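Local structure of phosphotriesterase family protein (Listeria monocytogenes serotype 4b str. H7858, 3PNZ) at residues A93-S98 and E121-T126; N137-G142 and T180-H185; E196-L201 and L211-M216; I200-Q203 and P207-Y210. The protein is a zinc-binding lactonase of the amidohydrolase fold that probably hydrolyses phosphorylated sugar lactones. One frame throughout, in Å; residues are numbered along the deposited sequence.

Interaction 1: A93-S98 and E121-T126; sequences AGFNKS and EWIENT. With PO4 (phosphate ion), chain K.
Phe95 and Trp122 meet ring to ring where a loop following strand 88-92 of this TIM-barrel (amidohydrolase) fold packs against helix 119-124. The apolar contact rests on Phe95. Its CE1 lies 3.5 Å from CH2 at the far corner of the Trp122 six-membered ring, and the two rings, arriving from opposite directions, meet obliquely, inclined at 38° with centroids 5.7 Å apart. Phe95 CG lies beside the backbone N (chi1 -44°), which turns the ring toward the helix. There Phe95 CD1 also reaches Ile123 CD1 at 4.0 Å. Large flat and branched hydrocarbons suit this buried seam; Val135 of helix 128-140 and Thr169 of helix 164-180 also pack on Phe95.

Polar bonds fasten the helix end separately. The carbonyl O of Glu121 accepts from both the backbone N and the side-chain ND2 of Asn125, the first residue to leave helical geometry, while Thr126 OG1 donates to Trp122 O at 2.7 Å. Asn suits this position because its short amide folds back onto the final turn.

Asn96 and Lys97, farther along the loop, hold a phosphate ion, probably from the crystallisation liquor. Lys97, extended beyond CG, brings NZ to 2.7 Å from both O2 and O4 of the phosphate, hydrogen-bonding each. Asn96 ND2 donates to that same O2 at 3.0 Å with an N-H...O angle of 151°, so that one oxygen takes bonds from neighbouring residues.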
loop_
_atom_site.group_PDB
_atom_site.type_symbol
_atom_site.label_atom_id
_atom_site.label_comp_id
_atom_site.label_asym_id
_atom_site.label_seq_id
_atom_site.Cartn_x
_atom_site.Cartn_y
_atom_site.Cartn_z
ATOM N N ALA A 93 5.516 6.445 -3.512
ATOM C CA ALA A 93 5.428 7.812 -3.994
ATOM C C ALA A 93 3.976 8.175 -4.311
ATOM O O ALA A 93 3.152 7.298 -4.556
ATOM C CB ALA A 93 6.280 7.977 -5.249
ATOM N N GLY A 94 3.655 9.459 -4.299
ATOM C CA GLY A 94 2.338 9.877 -4.748
ATOM C C GLY A 94 1.381 10.259 -3.633
ATOM O O GLY A 94 1.793 10.821 -2.627
ATOM N N PHE A 95 0.108 9.905 -3.807
ATOM C CA PHE A 95 -0.974 10.452 -2.988
ATOM C C PHE A 95 -1.838 9.340 -2.379
ATOM O O PHE A 95 -1.973 8.273 -2.969
ATOM C CB PHE A 95 -1.846 11.369 -3.858
ATOM C CG PHE A 95 -1.057 12.291 -4.749
ATOM C CD1 PHE A 95 -0.704 13.563 -4.319
ATOM C CD2 PHE A 95 -0.658 11.884 -6.011
ATOM C CE1 PHE A 95 0.027 14.411 -5.129
ATOM C CE2 PHE A 95 0.076 12.726 -6.833
ATOM C CZ PHE A 95 0.422 13.996 -6.390
ATOM N N ASN A 96 -2.432 9.594 -1.208
ATOM C CA ASN A 96 -3.232 8.575 -0.505
ATOM C C ASN A 96 -4.745 8.722 -0.694
ATOM O O ASN A 96 -5.409 7.759 -1.080
ATOM C CB ASN A 96 -2.864 8.533 0.987
ATOM C CG ASN A 96 -3.607 7.435 1.771
ATOM O OD1 ASN A 96 -3.300 7.194 2.940
ATOM N ND2 ASN A 96 -4.573 6.778 1.139
ATOM N N LYS A 97 -5.290 9.912 -0.426
ATOM C CA LYS A 97 -6.739 10.156 -0.511
ATOM C C LYS A 97 -7.074 11.634 -0.239
ATOM O O LYS A 97 -6.475 12.248 0.639
ATOM C CB LYS A 97 -7.510 9.245 0.460
ATOM C CG LYS A 97 -7.003 9.268 1.901
ATOM C CD LYS A 97 -7.537 8.071 2.667
ATOM C CE LYS A 97 -6.972 7.989 4.068
ATOM N NZ LYS A 97 -7.314 6.678 4.714
ATOM N N SER A 98 -8.038 12.183 -0.972
ATOM C CA SER A 98 -8.235 13.636 -1.020
ATOM C C SER A 98 -8.699 14.306 0.271
ATOM O O SER A 98 -8.449 15.496 0.457
ATOM C CB SER A 98 -9.167 14.041 -2.164
ATOM O OG SER A 98 -10.501 13.635 -1.904
ATOM N N GLU A 121 -4.199 23.148 -1.853
ATOM C CA GLU A 121 -3.738 24.325 -2.576
ATOM C C GLU A 121 -2.677 23.923 -3.598
ATOM O O GLU A 121 -2.717 24.349 -4.752
ATOM C CB GLU A 121 -3.193 25.391 -1.627
ATOM C CG GLU A 121 -2.856 26.699 -2.346
ATOM C CD GLU A 121 -2.243 27.753 -1.437
ATOM O OE1 GLU A 121 -2.515 28.953 -1.663
ATOM O OE2 GLU A 121 -1.493 27.390 -0.504
ATOM N N TRP A 122 -1.738 23.091 -3.160
ATOM C CA TRP A 122 -0.682 22.581 -4.025
ATOM C C TRP A 122 -1.253 21.878 -5.248
ATOM O O TRP A 122 -0.933 22.223 -6.384
ATOM C CB TRP A 122 0.221 21.633 -3.235
ATOM C CG TRP A 122 1.146 20.781 -4.063
ATOM C CD1 TRP A 122 1.895 21.175 -5.140
ATOM C CD2 TRP A 122 1.440 19.394 -3.856
ATOM N NE1 TRP A 122 2.627 20.111 -5.620
ATOM C CE2 TRP A 122 2.364 19.007 -4.850
ATOM C CE3 TRP A 122 0.998 18.437 -2.936
ATOM C CZ2 TRP A 122 2.861 17.707 -4.942
ATOM C CZ3 TRP A 122 1.490 17.145 -3.029
ATOM C CH2 TRP A 122 2.415 16.793 -4.026
ATOM N N ILE A 123 -2.116 20.898 -5.007
ATOM C CA ILE A 123 -2.626 20.056 -6.076
ATOM C C ILE A 123 -3.530 20.828 -7.031
ATOM O O ILE A 123 -3.487 20.620 -8.243
ATOM C CB ILE A 123 -3.326 18.808 -5.501
ATOM C CG1 ILE A 123 -2.289 17.941 -4.776
ATOM C CG2 ILE A 123 -4.029 18.033 -6.609
ATOM C CD1 ILE A 123 -2.865 16.856 -3.879
ATOM N N GLU A 124 -4.319 21.750 -6.489
ATOM C CA GLU A 124 -5.210 22.556 -7.310
ATOM C C GLU A 124 -4.431 23.491 -8.239
ATOM O O GLU A 124 -4.809 23.693 -9.394
ATOM C CB GLU A 124 -6.172 23.354 -6.420
ATOM C CG GLU A 124 -7.076 24.307 -7.179
ATOM C CD GLU A 124 -7.934 23.604 -8.218
ATOM O OE1 GLU A 124 -8.954 22.994 -7.830
ATOM O OE2 GLU A 124 -7.595 23.666 -9.423
ATOM N N ASN A 125 -3.325 24.035 -7.740
ATOM C CA ASN A 125 -2.596 25.070 -8.468
ATOM C C ASN A 125 -1.334 24.609 -9.191
ATOM O O ASN A 125 -0.530 25.427 -9.641
ATOM C CB ASN A 125 -2.293 26.241 -7.533
ATOM C CG ASN A 125 -3.554 26.937 -7.058
ATOM O OD1 ASN A 125 -4.188 27.675 -7.813
ATOM N ND2 ASN A 125 -3.934 26.692 -5.810
ATOM N N THR A 126 -1.170 23.297 -9.320
ATOM C CA THR A 126 -0.011 22.727 -9.990
ATOM C C THR A 126 -0.489 21.918 -11.188
ATOM O O THR A 126 -1.490 21.206 -11.097
ATOM C CB THR A 126 0.787 21.837 -9.022
ATOM O OG1 THR A 126 1.228 22.626 -7.911
ATOM C CG2 THR A 126 1.987 21.205 -9.708
HETATM P P PO4 K . -5.061 4.458 4.573
HETATM O O1 PO4 K . -3.815 5.222 4.958
HETATM O O2 PO4 K . -5.620 5.059 3.310
HETATM O O3 PO4 K . -4.759 3.010 4.311
HETATM O O4 PO4 K . -6.062 4.500 5.701
#

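Interaction 2: N137-G142 and T180-H185; sequences NEVENG and TKAPIH
Thr180 OG1 is held by two bonds: it accepts from the backbone N of Ala182 at 3.2 Å with an N-H...O angle of 164°, closing an ST turn, and donates to the carbonyl O of Ala176 one helical turn earlier. Threonine suits this place because its hydroxyl can accept from Ala182 N while donating back to the helix. Lys181, the residue spanned by the turn, has positive phi and carries the chain out of the helix.

With OG1 lodged between the backbone N and the carbonyl carbon (chi1 64°), the methyl CG2 is left to face helix 128-140. Val139 reaches toward Thr180 tip to tip, its CG1 4.0 Å from Thr180 CB, and the same CG1 lies 4.4 Å from Ala182 CB. A beta-branched valine, a small alanine and the carbons of Thr180 thus form a buried apolar patch. Alongside it, Glu140 slides past Thr180 with OE2 3.7 Å from the methyl CG2.

The polar end of Glu140 has firmer partners. A water donates to Glu140 OE2 at 2.8 Å and to Thr180 O at 2.9 Å, bridging the segments, while Glu140 OE1 makes a salt bridge to Arg5, which also bonds Val139 O.

Altogether the contact sets the end of helix 128-140 against the turn that leads from helix 164-180 into barrel strand 184-186, with Val153, just beyond strand 150-152, packing on Val139 and Phe328 near the C terminus packing against Ala182.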
loop_
_atom_site.group_PDB
_atom_site.type_symbol
_atom_site.label_atom_id
_atom_site.label_comp_id
_atom_site.label_asym_id
_atom_site.label_seq_id
_atom_site.Cartn_x
_atom_site.Cartn_y
_atom_site.Cartn_z
ATOM N N ASN A 137 10.286 12.144 -9.321
ATOM C CA ASN A 137 11.449 12.476 -8.501
ATOM C C ASN A 137 11.509 11.646 -7.221
ATOM O O ASN A 137 12.592 11.298 -6.753
ATOM C CB ASN A 137 11.487 13.977 -8.195
ATOM C CG ASN A 137 11.839 14.816 -9.425
ATOM O OD1 ASN A 137 12.406 14.311 -10.396
ATOM N ND2 ASN A 137 11.499 16.100 -9.384
ATOM N N GLU A 138 10.345 11.312 -6.658
ATOM C CA GLU A 138 10.312 10.455 -5.471
ATOM C C GLU A 138 10.827 9.045 -5.772
ATOM O O GLU A 138 11.457 8.404 -4.924
ATOM C CB GLU A 138 8.897 10.410 -4.862
ATOM C CG GLU A 138 8.465 11.734 -4.262
ATOM C CD GLU A 138 7.296 11.610 -3.289
ATOM O OE1 GLU A 138 6.316 10.895 -3.599
ATOM O OE2 GLU A 138 7.358 12.243 -2.213
ATOM N N VAL A 139 10.568 8.572 -6.988
ATOM C CA VAL A 139 10.977 7.237 -7.404
ATOM C C VAL A 139 12.443 7.205 -7.839
ATOM O O VAL A 139 13.167 6.262 -7.535
ATOM C CB VAL A 139 10.117 6.739 -8.575
ATOM C CG1 VAL A 139 10.684 5.455 -9.160
ATOM C CG2 VAL A 139 8.675 6.519 -8.105
ATOM N N GLU A 140 12.860 8.250 -8.542
ATOM C CA GLU A 140 14.178 8.268 -9.185
ATOM C C GLU A 140 15.288 8.909 -8.353
ATOM O O GLU A 140 16.453 8.520 -8.466
ATOM C CB GLU A 140 14.080 8.949 -10.551
ATOM C CG GLU A 140 13.143 8.246 -11.520
ATOM C CD GLU A 140 13.668 6.907 -12.028
ATOM O OE1 GLU A 140 14.500 6.268 -11.346
ATOM O OE2 GLU A 140 13.245 6.489 -13.127
ATOM N N ASN A 141 14.932 9.885 -7.525
ATOM C CA ASN A 141 15.914 10.615 -6.729
ATOM C C ASN A 141 15.828 10.301 -5.241
ATOM O O ASN A 141 16.840 10.056 -4.583
ATOM C CB ASN A 141 15.759 12.121 -6.948
ATOM C CG ASN A 141 16.007 12.530 -8.389
ATOM O OD1 ASN A 141 16.662 11.814 -9.139
ATOM N ND2 ASN A 141 15.484 13.684 -8.778
ATOM N N GLY A 142 14.613 10.327 -4.701
ATOM C CA GLY A 142 14.405 10.009 -3.302
ATOM C C GLY A 142 13.161 10.659 -2.726
ATOM O O GLY A 142 12.650 11.645 -3.259
ATOM N N THR A 180 8.879 6.020 -15.304
ATOM C CA THR A 180 9.737 5.263 -14.380
ATOM C C THR A 180 9.583 3.749 -14.469
ATOM O O THR A 180 10.494 3.008 -14.084
ATOM C CB THR A 180 9.445 5.641 -12.917
ATOM O OG1 THR A 180 8.095 5.265 -12.588
ATOM C CG2 THR A 180 9.646 7.136 -12.697
ATOM N N LYS A 181 8.418 3.313 -14.950
ATOM C CA LYS A 181 7.996 1.911 -15.000
ATOM C C LYS A 181 7.691 1.295 -13.624
ATOM O O LYS A 181 7.591 0.075 -13.495
ATOM C CB LYS A 181 8.982 1.036 -15.786
ATOM C CG LYS A 181 9.285 1.570 -17.175
ATOM C CD LYS A 181 8.034 1.629 -18.035
ATOM C CE LYS A 181 8.343 2.173 -19.426
ATOM N NZ LYS A 181 7.134 2.101 -20.283
ATOM N N ALA A 182 7.531 2.142 -12.606
ATOM C CA ALA A 182 7.216 1.671 -11.256
ATOM C C ALA A 182 5.820 1.058 -11.183
ATOM O O ALA A 182 4.911 1.502 -11.884
ATOM C CB ALA A 182 7.324 2.825 -10.242
ATOM N N PRO A 183 5.648 0.046 -10.321
ATOM C CA PRO A 183 4.324 -0.543 -10.093
ATOM C C PRO A 183 3.390 0.529 -9.541
ATOM O O PRO A 183 3.870 1.494 -8.940
ATOM C CB PRO A 183 4.573 -1.592 -9.006
ATOM C CG PRO A 183 6.021 -1.767 -8.916
ATOM C CD PRO A 183 6.671 -0.515 -9.426
ATOM N N ILE A 184 2.085 0.350 -9.737
ATOM C CA ILE A 184 1.087 1.340 -9.329
ATOM C C ILE A 184 0.190 0.715 -8.269
ATOM O O ILE A 184 -0.193 -0.454 -8.376
ATOM C CB ILE A 184 0.210 1.779 -10.526
ATOM C CG1 ILE A 184 1.077 2.331 -11.663
ATOM C CG2 ILE A 184 -0.802 2.835 -10.090
ATOM C CD1 ILE A 184 0.368 2.333 -13.015
ATOM N N HIS A 185 -0.140 1.497 -7.243
ATOM C CA HIS A 185 -1.044 1.040 -6.185
ATOM C C HIS A 185 -2.156 2.061 -6.067
ATOM O O HIS A 185 -1.926 3.250 -6.247
ATOM C CB HIS A 185 -0.296 0.931 -4.858
ATOM C CG HIS A 185 -1.117 0.360 -3.742
ATOM N ND1 HIS A 185 -1.618 -0.924 -3.773
ATOM C CD2 HIS A 185 -1.497 0.884 -2.552
ATOM C CE1 HIS A 185 -2.287 -1.162 -2.657
ATOM N NE2 HIS A 185 -2.233 -0.080 -1.901
HETATM O O HOH W 1 13.218 3.740 -13.280
#

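Interaction 3: E196-L201 and L211-M216; sequences EQIEIL and LSIGHM
In the beta-alpha-beta unit formed by strand 184-186, helix 194-203 and strand 211-213 of the TIM barrel, the helix returns along the outside and packs on the second strand. The short segments 196-201 and 211-213 run nearly antiparallel, at 164°, with axes 11.3 Å apart at closest approach, a spacing filled by branched aliphatic side chains.

Leu211 and Ile213 both aim at the helix from one side of the strand. Leu201 crosses Leu211 at about a right angle, its CD1 touching Leu211 CD2 at 3.6 Å. Ile198, one turn earlier, reaches both strand residues: its CG1 is 4.4 Å from Leu211 CD2, and its CD1 comes within 4.1 Å of Ile213 CD1, the two isoleucines also crossing at about a right angle. With CG1 anti to the carbonyl carbon (chi1 -75°) and the chain extended beyond it, Ile198 stretches a methyl to the strand although its CB does not start in that direction.

Gln197 is the polar member of this buried layer; its amide is satisfied by Thr157, Ser186 and the carbonyl of His187, and OE1 comes no nearer than 4.4 Å to Ile213 CG2, a loose contact.

Beyond the strand the chain turns into the binuclear zinc site, presumably the active site. His215 binds a zinc ion together with carboxylated Lys154 and His187. The metal takes His215 NE2; ND1 is hydrogen-bonded to Asp238 OD1, which fixes the rotation of the imidazole.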
loop_
_atom_site.group_PDB
_atom_site.type_symbol
_atom_site.label_atom_id
_atom_site.label_comp_id
_atom_site.label_asym_id
_atom_site.label_seq_id
_atom_site.Cartn_x
_atom_site.Cartn_y
_atom_site.Cartn_z
ATOM N N GLU A 196 -14.007 2.352 -12.140
ATOM C CA GLU A 196 -13.819 3.702 -12.652
ATOM C C GLU A 196 -12.341 4.117 -12.650
ATOM O O GLU A 196 -11.891 4.808 -13.569
ATOM C CB GLU A 196 -14.675 4.710 -11.887
ATOM C CG GLU A 196 -16.179 4.528 -12.140
ATOM C CD GLU A 196 -16.786 3.369 -11.366
ATOM O OE1 GLU A 196 -16.112 2.795 -10.487
ATOM O OE2 GLU A 196 -17.961 3.033 -11.628
ATOM N N GLN A 197 -11.596 3.704 -11.625
ATOM C CA GLN A 197 -10.151 3.908 -11.621
ATOM C C GLN A 197 -9.564 3.250 -12.861
ATOM O O GLN A 197 -8.747 3.838 -13.568
ATOM C CB GLN A 197 -9.505 3.276 -10.394
ATOM C CG GLN A 197 -9.811 3.981 -9.079
ATOM C CD GLN A 197 -9.051 3.360 -7.926
ATOM O OE1 GLN A 197 -8.413 2.316 -8.076
ATOM N NE2 GLN A 197 -9.111 4.002 -6.767
ATOM N N ILE A 198 -9.993 2.020 -13.113
ATOM C CA ILE A 198 -9.493 1.251 -14.249
ATOM C C ILE A 198 -9.774 1.951 -15.581
ATOM O O ILE A 198 -8.924 1.961 -16.466
ATOM C CB ILE A 198 -10.032 -0.196 -14.220
ATOM C CG1 ILE A 198 -9.286 -0.994 -13.144
ATOM C CG2 ILE A 198 -9.938 -0.860 -15.586
ATOM C CD1 ILE A 198 -10.034 -2.211 -12.651
ATOM N N GLU A 199 -10.949 2.560 -15.719
ATOM C CA GLU A 199 -11.262 3.257 -16.963
ATOM C C GLU A 199 -10.310 4.424 -17.207
ATOM O O GLU A 199 -9.882 4.660 -18.337
ATOM C CB GLU A 199 -12.712 3.741 -16.982
ATOM C CG GLU A 199 -13.705 2.639 -17.308
ATOM C CD GLU A 199 -13.344 1.894 -18.587
ATOM O OE1 GLU A 199 -13.029 2.561 -19.598
ATOM O OE2 GLU A 199 -13.375 0.643 -18.576
ATOM N N ILE A 200 -9.985 5.162 -16.152
ATOM C CA ILE A 200 -9.056 6.279 -16.294
ATOM C C ILE A 200 -7.671 5.772 -16.678
ATOM O O ILE A 200 -7.000 6.344 -17.542
ATOM C CB ILE A 200 -9.004 7.146 -15.034
ATOM C CG1 ILE A 200 -10.351 7.852 -14.850
ATOM C CG2 ILE A 200 -7.864 8.172 -15.136
ATOM C CD1 ILE A 200 -10.514 8.524 -13.510
ATOM N N LEU A 201 -7.251 4.686 -16.045
ATOM C CA LEU A 201 -5.949 4.100 -16.364
ATOM C C LEU A 201 -5.914 3.597 -17.801
ATOM O O LEU A 201 -4.888 3.702 -18.470
ATOM C CB LEU A 201 -5.613 2.976 -15.387
ATOM C CG LEU A 201 -5.379 3.467 -13.957
ATOM C CD1 LEU A 201 -5.195 2.293 -13.010
ATOM C CD2 LEU A 201 -4.177 4.404 -13.898
ATOM N N LEU A 211 -1.129 -2.704 -11.876
ATOM C CA LEU A 211 -1.833 -2.050 -10.773
ATOM C C LEU A 211 -2.171 -3.048 -9.668
ATOM O O LEU A 211 -2.600 -4.163 -9.957
ATOM C CB LEU A 211 -3.139 -1.450 -11.304
ATOM C CG LEU A 211 -4.134 -0.899 -10.268
ATOM C CD1 LEU A 211 -3.603 0.381 -9.630
ATOM C CD2 LEU A 211 -5.481 -0.640 -10.944
ATOM N N SER A 212 -1.969 -2.664 -8.406
ATOM C CA SER A 212 -2.601 -3.385 -7.299
ATOM C C SER A 212 -3.627 -2.455 -6.670
ATOM O O SER A 212 -3.351 -1.276 -6.437
ATOM C CB SER A 212 -1.594 -3.853 -6.244
ATOM O OG SER A 212 -0.825 -2.775 -5.763
ATOM N N ILE A 213 -4.810 -2.992 -6.418
ATOM C CA ILE A 213 -5.906 -2.182 -5.906
ATOM C C ILE A 213 -6.091 -2.464 -4.419
ATOM O O ILE A 213 -6.391 -3.590 -4.014
ATOM C CB ILE A 213 -7.189 -2.460 -6.689
ATOM C CG1 ILE A 213 -6.960 -2.187 -8.178
ATOM C CG2 ILE A 213 -8.375 -1.634 -6.123
ATOM C CD1 ILE A 213 -8.130 -2.555 -9.041
ATOM N N GLY A 214 -5.890 -1.431 -3.610
ATOM C CA GLY A 214 -5.983 -1.564 -2.166
ATOM C C GLY A 214 -7.418 -1.655 -1.664
ATOM O O GLY A 214 -8.351 -1.179 -2.318
ATOM N N HIS A 215 -7.573 -2.305 -0.508
ATOM C CA HIS A 215 -8.828 -2.348 0.250
ATOM C C HIS A 215 -9.978 -3.095 -0.436
ATOM O O HIS A 215 -11.142 -2.799 -0.204
ATOM C CB HIS A 215 -9.245 -0.929 0.683
ATOM C CG HIS A 215 -8.103 -0.119 1.204
ATOM N ND1 HIS A 215 -7.168 -0.634 2.076
ATOM C CD2 HIS A 215 -7.709 1.150 0.937
ATOM C CE1 HIS A 215 -6.258 0.287 2.340
ATOM N NE2 HIS A 215 -6.566 1.380 1.666
ATOM N N MET A 216 -9.654 -4.089 -1.262
ATOM C CA MET A 216 -10.704 -4.884 -1.890
ATOM C C MET A 216 -11.531 -5.682 -0.869
ATOM O O MET A 216 -12.682 -6.043 -1.128
ATOM C CB MET A 216 -10.104 -5.804 -2.964
ATOM C CG MET A 216 -9.664 -5.064 -4.218
ATOM S SD MET A 216 -11.037 -4.502 -5.248
ATOM C CE MET A 216 -11.365 -2.878 -4.551
#

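Interaction 4: I200-Q203 and P207-Y210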
loop_
_atom_site.group_PDB
_atom_site.type_symbol
_atom_site.label_atom_id
_atom_site.label_comp_id
_atom_site.label_asym_id
_atom_site.label_seq_id
_atom_site.Cartn_x
_atom_site.Cartn_y
_atom_site.Cartn_z
ATOM N N ILE A 200 -9.985 5.162 -16.152
ATOM C CA ILE A 200 -9.056 6.279 -16.294
ATOM C C ILE A 200 -7.671 5.772 -16.678
ATOM O O ILE A 200 -7.000 6.344 -17.542
ATOM C CB ILE A 200 -9.004 7.146 -15.034
ATOM C CG1 ILE A 200 -10.351 7.852 -14.850
ATOM C CG2 ILE A 200 -7.864 8.172 -15.136
ATOM C CD1 ILE A 200 -10.514 8.524 -13.510
ATOM N N LEU A 201 -7.251 4.686 -16.045
ATOM C CA LEU A 201 -5.949 4.100 -16.364
ATOM C C LEU A 201 -5.914 3.597 -17.801
ATOM O O LEU A 201 -4.888 3.702 -18.470
ATOM C CB LEU A 201 -5.613 2.976 -15.387
ATOM C CG LEU A 201 -5.379 3.467 -13.957
ATOM C CD1 LEU A 201 -5.195 2.293 -13.010
ATOM C CD2 LEU A 201 -4.177 4.404 -13.898
ATOM N N LYS A 202 -7.030 3.062 -18.287
ATOM C CA LYS A 202 -7.086 2.615 -19.676
ATOM C C LYS A 202 -6.946 3.789 -20.639
ATOM O O LYS A 202 -6.281 3.673 -21.666
ATOM C CB LYS A 202 -8.371 1.832 -19.948
ATOM C CG LYS A 202 -8.317 0.424 -19.394
ATOM C CD LYS A 202 -9.687 -0.227 -19.327
ATOM C CE LYS A 202 -10.372 -0.271 -20.667
ATOM N NZ LYS A 202 -11.759 -0.807 -20.507
ATOM N N GLN A 203 -7.561 4.923 -20.306
ATOM C CA GLN A 203 -7.386 6.131 -21.111
ATOM C C GLN A 203 -5.925 6.562 -21.139
ATOM O O GLN A 203 -5.459 7.140 -22.124
ATOM C CB GLN A 203 -8.235 7.276 -20.565
ATOM C CG GLN A 203 -9.735 7.029 -20.626
ATOM C CD GLN A 203 -10.501 8.065 -19.836
ATOM O OE1 GLN A 203 -9.939 9.074 -19.410
ATOM N NE2 GLN A 203 -11.790 7.818 -19.623
ATOM N N PRO A 207 -1.270 -0.759 -18.742
ATOM C CA PRO A 207 -1.642 -2.169 -18.587
ATOM C C PRO A 207 -2.111 -2.450 -17.157
ATOM O O PRO A 207 -1.407 -2.127 -16.196
ATOM C CB PRO A 207 -0.331 -2.912 -18.877
ATOM C CG PRO A 207 0.461 -1.949 -19.745
ATOM C CD PRO A 207 0.126 -0.585 -19.175
ATOM N N LEU A 208 -3.282 -3.061 -17.015
ATOM C CA LEU A 208 -3.904 -3.167 -15.699
ATOM C C LEU A 208 -3.200 -4.144 -14.765
ATOM O O LEU A 208 -3.373 -4.082 -13.535
ATOM C CB LEU A 208 -5.401 -3.482 -15.837
ATOM C CG LEU A 208 -6.097 -2.366 -16.632
ATOM C CD1 LEU A 208 -7.502 -2.750 -17.044
ATOM C CD2 LEU A 208 -6.079 -1.071 -15.828
ATOM N N GLU A 209 -2.382 -5.039 -15.324
ATOM C CA GLU A 209 -1.626 -5.943 -14.475
ATOM C C GLU A 209 -0.473 -5.212 -13.778
ATOM O O GLU A 209 0.231 -5.801 -12.961
ATOM C CB GLU A 209 -1.111 -7.157 -15.264
ATOM C CG GLU A 209 -0.049 -6.826 -16.298
ATOM C CD GLU A 209 -0.608 -6.518 -17.682
ATOM O OE1 GLU A 209 0.143 -6.683 -18.669
ATOM O OE2 GLU A 209 -1.782 -6.105 -17.810
ATOM N N TYR A 210 -0.290 -3.932 -14.092
ATOM C CA TYR A 210 0.706 -3.106 -13.405
ATOM C C TYR A 210 0.141 -2.437 -12.157
ATOM O O TYR A 210 0.835 -1.671 -11.484
ATOM C CB TYR A 210 1.225 -1.997 -14.328
ATOM C CG TYR A 210 2.004 -2.459 -15.547
ATOM C CD1 TYR A 210 2.332 -3.798 -15.742
ATOM C CD2 TYR A 210 2.407 -1.540 -16.504
ATOM C CE1 TYR A 210 3.048 -4.199 -16.882
ATOM C CE2 TYR A 210 3.125 -1.929 -17.640
ATOM C CZ TYR A 210 3.436 -3.261 -17.817
ATOM O OH TYR A 210 4.147 -3.649 -18.942
#
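Leu208 puts its two methyls on neighbouring residues of the helix end, CD2 lying 4.1 Å from Leu201 CB and CD1 4.0 Å from Lys202 CG. The second pairing is continued by Lys202 CD, also 4.0 Å from Leu208 CD1, so it is the aliphatic part of the lysine that is used. The Leu208 chain is extended (chi2 168°), which carries the fork of methyls out to the helix although the CB starts off at an angle to it.

What positions these groups lies just behind them. Lys202 bends about its CG-CD bond (chi3 57°), and its ammonium group forms a salt bridge with Glu199 one turn back on the same helix, keeping the charge away from the leucine. On the other segment, Tyr210 N bonds Pro207 O at 3.0 Å and closes the single 3-10 turn that bears Leu208. Proline suits the start of this turn, and its ring serves a second purpose: Pro207 CB sits 3.7 Å above the Tyr210 ring, over its centre.

Further out, Ile206 packs against Leu201 and Thr231 touches Leu208, while Tyr210 O bonds Ile184 N as the chain enters the sheet.

Because only methyl and methylene groups meet, the contact is set by shape and hydrophobic burial rather than direction: Leu201 supplies the buried side, and lysine suits the solvent-facing side, where its carbon chain covers Leu208 and its charged end can remain near solvent.

How the interactions relate
From the N terminus, interaction 1 closes a loop between the chain after strand 88-92 and helix 119-124. Interaction 2 opens only afterwards, closing a longer one from helix 128-140 to the turn leading into strand 184-186; the two touch where Gly94 N probably bonds Glu138 OE1. Interactions 3 and 4 come after it and start from the same stretch of helix, sharing Ile200 and Leu201; Leu208 also packs on Ile198. Interaction 2 joins both through probable hydrogen bonds of Ile184 to Tyr210 and Ser212 and of His185 to Ser212. Together they tie strand 211-213 to helix 194-203, helix 128-140 to the turn before strand 184-186, and the loop of interaction 1 to its surrounding helices.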